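Local coordinates for protein Xaa-Pro Dipeptidase (Alteromonas macleodii, PDB 2QS8) that probably hydrolyses Xaa-Pro dipeptides or related peptides at their carboxyl end, as a metal-dependent TIM-barrel enzyme of the amidohydrolase superfamily, at residues Y186-G200 and Y228-M242. Residues are numbered along the deposited sequence; the frame is centred on the assembly and turned at random.
With MET (methionine), chain D.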
loop_
_atom_site.group_PDB
_atom_site.type_symbol
_atom_site.label_atom_id
_atom_site.label_comp_id
_atom_site.label_asym_id
_atom_site.label_seq_id
_atom_site.Cartn_x
_atom_site.Cartn_y
_atom_site.Cartn_z
ATOM N N TYR A 186 -12.582 -13.851 -7.344
ATOM C CA TYR A 186 -13.708 -13.619 -8.241
ATOM C C TYR A 186 -13.184 -13.752 -9.683
ATOM O O TYR A 186 -13.830 -14.339 -10.553
ATOM C CB TYR A 186 -14.262 -12.197 -8.045
ATOM C CG TYR A 186 -15.043 -11.665 -9.218
ATOM C CD1 TYR A 186 -16.314 -12.162 -9.530
ATOM C CD2 TYR A 186 -14.512 -10.667 -10.030
ATOM C CE1 TYR A 186 -17.034 -11.672 -10.625
ATOM C CE2 TYR A 186 -15.218 -10.170 -11.122
ATOM C CZ TYR A 186 -16.478 -10.674 -11.414
ATOM O OH TYR A 186 -17.175 -10.169 -12.484
ATOM N N LYS A 187 -11.996 -13.204 -9.901
ATOM C CA LYS A 187 -11.368 -13.222 -11.212
ATOM C C LYS A 187 -11.036 -14.646 -11.637
ATOM O O LYS A 187 -11.238 -14.992 -12.788
ATOM C CB LYS A 187 -10.102 -12.347 -11.193
ATOM C CG LYS A 187 -9.408 -12.130 -12.538
ATOM C CD LYS A 187 -8.272 -11.099 -12.390
ATOM C CE LYS A 187 -7.500 -10.931 -13.691
ATOM N NZ LYS A 187 -6.618 -9.748 -13.639
ATOM N N ASP A 188 -10.550 -15.470 -10.708
ATOM C CA ASP A 188 -10.207 -16.849 -11.031
ATOM C C ASP A 188 -11.448 -17.696 -11.343
ATOM O O ASP A 188 -11.338 -18.738 -11.984
ATOM C CB ASP A 188 -9.441 -17.514 -9.886
ATOM C CG ASP A 188 -8.091 -16.865 -9.617
ATOM O OD1 ASP A 188 -7.452 -16.355 -10.565
ATOM O OD2 ASP A 188 -7.663 -16.888 -8.450
ATOM N N GLY A 189 -12.613 -17.243 -10.879
ATOM C CA GLY A 189 -13.849 -17.970 -11.115
ATOM C C GLY A 189 -14.465 -18.621 -9.881
ATOM O O GLY A 189 -15.335 -19.469 -10.014
ATOM N N ALA A 190 -14.033 -18.230 -8.683
ATOM C CA ALA A 190 -14.573 -18.815 -7.447
ATOM C C ALA A 190 -16.026 -18.420 -7.134
ATOM O O ALA A 190 -16.474 -17.332 -7.499
ATOM C CB ALA A 190 -13.685 -18.438 -6.272
ATOM N N ASP A 191 -16.752 -19.307 -6.460
ATOM C CA ASP A 191 -18.144 -19.053 -6.069
ATOM C C ASP A 191 -18.156 -18.356 -4.718
ATOM O O ASP A 191 -19.070 -17.593 -4.407
ATOM C CB ASP A 191 -18.944 -20.357 -5.931
ATOM C CG ASP A 191 -18.978 -21.169 -7.202
ATOM O OD1 ASP A 191 -18.289 -22.214 -7.266
ATOM O OD2 ASP A 191 -19.701 -20.757 -8.132
ATOM N N GLY A 192 -17.135 -18.635 -3.912
ATOM C CA GLY A 192 -17.048 -18.038 -2.593
ATOM C C GLY A 192 -15.635 -17.779 -2.114
ATOM O O GLY A 192 -14.656 -17.951 -2.847
ATOM N N ILE A 193 -15.539 -17.372 -0.853
ATOM C CA ILE A 193 -14.265 -17.044 -0.237
ATOM C C ILE A 193 -14.003 -17.878 0.995
ATOM O O ILE A 193 -14.918 -18.203 1.753
ATOM C CB ILE A 193 -14.227 -15.554 0.182
ATOM C CG1 ILE A 193 -14.312 -14.656 -1.052
ATOM C CG2 ILE A 193 -12.955 -15.260 0.982
ATOM C CD1 ILE A 193 -13.115 -14.767 -2.005
ATOM N N LYS A 194 -12.735 -18.213 1.194
ATOM C CA LYS A 194 -12.307 -18.973 2.356
ATOM C C LYS A 194 -11.060 -18.296 2.935
ATOM O O LYS A 194 -10.134 -17.959 2.196
ATOM C CB LYS A 194 -11.991 -20.412 1.947
ATOM C CG LYS A 194 -11.195 -21.198 2.970
ATOM C CD LYS A 194 -11.981 -21.449 4.240
ATOM C CE LYS A 194 -11.209 -22.378 5.170
ATOM N NZ LYS A 194 -10.706 -23.594 4.474
ATOM N N ILE A 195 -11.050 -18.078 4.244
ATOM C CA ILE A 195 -9.898 -17.463 4.900
ATOM C C ILE A 195 -9.536 -18.231 6.169
ATOM O O ILE A 195 -10.372 -18.949 6.728
ATOM C CB ILE A 195 -10.171 -15.997 5.324
ATOM C CG1 ILE A 195 -11.248 -15.957 6.415
ATOM C CG2 ILE A 195 -10.561 -15.175 4.123
ATOM C CD1 ILE A 195 -11.513 -14.562 6.994
ATOM N N THR A 196 -8.290 -18.099 6.602
ATOM C CA THR A 196 -7.842 -18.717 7.841
ATOM C C THR A 196 -7.720 -17.551 8.831
ATOM O O THR A 196 -6.726 -16.823 8.851
ATOM C CB THR A 196 -6.476 -19.451 7.675
ATOM O OG1 THR A 196 -5.543 -18.617 6.977
ATOM C CG2 THR A 196 -6.662 -20.740 6.902
ATOM N N VAL A 197 -8.764 -17.366 9.630
ATOM C CA VAL A 197 -8.785 -16.285 10.603
ATOM C C VAL A 197 -7.901 -16.559 11.832
ATOM O O VAL A 197 -7.656 -15.655 12.633
ATOM C CB VAL A 197 -10.242 -15.976 11.059
ATOM C CG1 VAL A 197 -10.633 -16.863 12.219
ATOM C CG2 VAL A 197 -10.370 -14.496 11.411
ATOM N N THR A 198 -7.443 -17.799 11.990
ATOM C CA THR A 198 -6.545 -18.143 13.096
ATOM C C THR A 198 -5.498 -19.119 12.580
ATOM O O THR A 198 -5.579 -19.580 11.443
ATOM C CB THR A 198 -7.271 -18.840 14.275
ATOM O OG1 THR A 198 -7.633 -20.174 13.894
ATOM C CG2 THR A 198 -8.520 -18.071 14.682
ATOM N N GLY A 199 -4.517 -19.439 13.418
ATOM C CA GLY A 199 -3.502 -20.399 13.020
ATOM C C GLY A 199 -4.163 -21.747 12.785
ATOM O O GLY A 199 -5.347 -21.915 13.081
ATOM N N GLY A 200 -3.407 -22.708 12.264
ATOM C CA GLY A 200 -3.969 -24.019 11.988
ATOM C C GLY A 200 -3.067 -25.172 12.379
ATOM O O GLY A 200 -1.964 -24.959 12.879
ATOM N N TYR A 228 -19.447 -8.876 -4.229
ATOM C CA TYR A 228 -19.359 -9.825 -5.321
ATOM C C TYR A 228 -20.314 -11.009 -5.161
ATOM O O TYR A 228 -20.232 -11.986 -5.902
ATOM C CB TYR A 228 -17.901 -10.292 -5.491
ATOM C CG TYR A 228 -17.003 -9.173 -5.987
ATOM C CD1 TYR A 228 -16.624 -8.130 -5.133
ATOM C CD2 TYR A 228 -16.638 -9.089 -7.332
ATOM C CE1 TYR A 228 -15.919 -7.030 -5.608
ATOM C CE2 TYR A 228 -15.930 -7.984 -7.821
ATOM C CZ TYR A 228 -15.580 -6.959 -6.946
ATOM O OH TYR A 228 -14.912 -5.854 -7.406
ATOM N N GLY A 229 -21.236 -10.897 -4.209
ATOM C CA GLY A 229 -22.201 -11.956 -3.977
ATOM C C GLY A 229 -21.546 -13.283 -3.642
ATOM O O GLY A 229 -21.980 -14.340 -4.108
HETATM N N MSE A 230 -20.499 -13.224 -2.830
HETATM C CA MSE A 230 -19.762 -14.419 -2.442
HETATM C C MSE A 230 -19.952 -14.746 -0.970
HETATM O O MSE A 230 -19.974 -13.845 -0.134
HETATM C CB MSE A 230 -18.285 -14.200 -2.741
HETATM C CG MSE A 230 -18.028 -13.962 -4.209
HETATM SE SE MSE A 230 -16.133 -13.581 -4.528
HETATM C CE MSE A 230 -15.414 -15.398 -4.902
ATOM N N TRP A 231 -20.128 -16.028 -0.650
ATOM C CA TRP A 231 -20.267 -16.421 0.750
ATOM C C TRP A 231 -18.863 -16.453 1.339
ATOM O O TRP A 231 -17.876 -16.488 0.598
ATOM C CB TRP A 231 -20.937 -17.798 0.895
ATOM C CG TRP A 231 -20.544 -18.816 -0.147
ATOM C CD1 TRP A 231 -21.284 -19.206 -1.222
ATOM C CD2 TRP A 231 -19.329 -19.584 -0.198
ATOM N NE1 TRP A 231 -20.616 -20.173 -1.935
ATOM C CE2 TRP A 231 -19.417 -20.426 -1.329
ATOM C CE3 TRP A 231 -18.185 -19.649 0.607
ATOM C CZ2 TRP A 231 -18.396 -21.315 -1.684
ATOM C CZ3 TRP A 231 -17.167 -20.535 0.255
ATOM C CH2 TRP A 231 -17.282 -21.356 -0.877
ATOM N N VAL A 232 -18.763 -16.436 2.662
ATOM C CA VAL A 232 -17.470 -16.457 3.320
ATOM C C VAL A 232 -17.375 -17.577 4.360
ATOM O O VAL A 232 -18.085 -17.564 5.368
ATOM C CB VAL A 232 -17.179 -15.084 3.997
ATOM C CG1 VAL A 232 -15.854 -15.110 4.746
ATOM C CG2 VAL A 232 -17.160 -13.986 2.942
ATOM N N ALA A 233 -16.514 -18.556 4.090
ATOM C CA ALA A 233 -16.273 -19.673 5.003
ATOM C C ALA A 233 -15.012 -19.275 5.785
ATOM O O ALA A 233 -14.110 -18.653 5.227
ATOM C CB ALA A 233 -16.033 -20.959 4.219
ATOM N N VAL A 234 -14.942 -19.636 7.062
ATOM C CA VAL A 234 -13.798 -19.237 7.879
ATOM C C VAL A 234 -13.144 -20.311 8.753
ATOM O O VAL A 234 -13.766 -20.860 9.660
ATOM C CB VAL A 234 -14.191 -18.038 8.797
ATOM C CG1 VAL A 234 -12.995 -17.583 9.641
ATOM C CG2 VAL A 234 -14.710 -16.892 7.952
ATOM N N HIS A 235 -11.877 -20.600 8.474
ATOM C CA HIS A 235 -11.114 -21.551 9.276
ATOM C C HIS A 235 -10.847 -20.841 10.609
ATOM O O HIS A 235 -10.420 -19.690 10.615
ATOM C CB HIS A 235 -9.774 -21.859 8.592
ATOM C CG HIS A 235 -8.767 -22.515 9.481
ATOM N ND1 HIS A 235 -8.555 -23.873 9.493
ATOM C CD2 HIS A 235 -7.901 -21.994 10.380
ATOM C CE1 HIS A 235 -7.602 -24.166 10.360
ATOM N NE2 HIS A 235 -7.189 -23.039 10.912
ATOM N N ALA A 236 -11.104 -21.514 11.729
ATOM C CA ALA A 236 -10.856 -20.902 13.029
ATOM C C ALA A 236 -10.860 -21.898 14.182
ATOM O O ALA A 236 -11.840 -22.607 14.403
ATOM C CB ALA A 236 -11.874 -19.810 13.296
ATOM N N HIS A 237 -9.753 -21.942 14.913
ATOM C CA HIS A 237 -9.626 -22.827 16.061
ATOM C C HIS A 237 -9.674 -21.969 17.327
ATOM O O HIS A 237 -10.440 -22.254 18.240
ATOM C CB HIS A 237 -8.299 -23.598 16.008
ATOM C CG HIS A 237 -8.223 -24.612 14.913
ATOM N ND1 HIS A 237 -9.083 -25.685 14.830
ATOM C CD2 HIS A 237 -7.368 -24.736 13.871
ATOM C CE1 HIS A 237 -8.760 -26.429 13.786
ATOM N NE2 HIS A 237 -7.722 -25.875 13.186
ATOM N N GLY A 238 -8.846 -20.922 17.366
ATOM C CA GLY A 238 -8.806 -20.033 18.518
ATOM C C GLY A 238 -10.080 -19.212 18.596
ATOM O O GLY A 238 -10.629 -18.810 17.565
ATOM N N ALA A 239 -10.550 -18.959 19.811
ATOM C CA ALA A 239 -11.780 -18.200 20.016
ATOM C C ALA A 239 -11.729 -16.744 19.564
ATOM O O ALA A 239 -12.695 -16.249 18.989
ATOM C CB ALA A 239 -12.197 -18.262 21.487
ATOM N N GLU A 240 -10.617 -16.056 19.820
ATOM C CA GLU A 240 -10.509 -14.660 19.427
ATOM C C GLU A 240 -10.627 -14.383 17.923
ATOM O O GLU A 240 -11.371 -13.493 17.510
ATOM C CB GLU A 240 -9.213 -14.039 19.945
ATOM C CG GLU A 240 -9.063 -12.593 19.502
ATOM C CD GLU A 240 -8.356 -11.722 20.518
ATOM O OE1 GLU A 240 -7.151 -11.943 20.779
ATOM O OE2 GLU A 240 -9.016 -10.805 21.059
ATOM N N GLY A 241 -9.891 -15.122 17.105
ATOM C CA GLY A 241 -9.980 -14.901 15.679
ATOM C C GLY A 241 -11.382 -15.236 15.236
ATOM O O GLY A 241 -11.986 -14.523 14.434
HETATM N N MSE A 242 -11.901 -16.331 15.783
HETATM C CA MSE A 242 -13.241 -16.801 15.464
HETATM C C MSE A 242 -14.289 -15.702 15.674
HETATM O O MSE A 242 -15.107 -15.446 14.796
HETATM C CB MSE A 242 -13.565 -18.016 16.336
HETATM C CG MSE A 242 -14.866 -18.709 16.002
HETATM SE SE MSE A 242 -15.191 -20.274 17.168
HETATM C CE MSE A 242 -16.780 -21.050 16.347
HETATM N N MET D . -7.234 -28.702 8.248
HETATM C CA MET D . -7.386 -28.316 9.681
HETATM C C MET D . -6.107 -27.702 10.244
HETATM O O MET D . -6.208 -26.955 11.239
HETATM C CB MET D . -7.757 -29.545 10.510
HETATM C CG MET D . -7.995 -29.233 11.962
HETATM S SD MET D . -8.627 -30.637 12.812
HETATM C CE MET D . -10.239 -30.727 12.086
HETATM O OXT MET D . -5.025 -27.984 9.685
#
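One face of the Trp231 indole carries Gly192 CA, 3.4 Å from the six-membered ring's centroid in a CH-pi contact; glycine, with no side chain, lets the backbone come this close. Strands 192-196 and 231-236 are neighbouring parallel strands of the TIM barrel, joined by helix 215-227 in a beta-alpha-beta crossover. Before the strands, Tyr228 CD2 sits 3.6 Å from Tyr186 CG, over one face of the Tyr186 ring, with the planes oblique at 55°. At the C-terminal ends of the strands lies the ligand pocket, where the His235 ring, stacked on His150, meets Gly199 O and the bound methionine at its edge; NE2 donates to Gly199 O at 3.1 Å from above the carbonyl plane. Backbone bonds alternate between the strands, from Ile193 N to Trp231 O through to Val197 N to His235 O. Branched Ile195 and Val232 pack on helix 215-227, and Ile195 CG1 lies alongside Val234 CG2. The flexible selenomethionine Met230 bends at chi3 (92°), bringing CE against Ala190 CB and Ile193 CD1. Thr198 OG1 also donates to Gly199 O and accepts from His237 N. His237 NE2 donates to the methionine carboxylate O at 2.7 Å, with a nearly straight N-H...O angle of 166°.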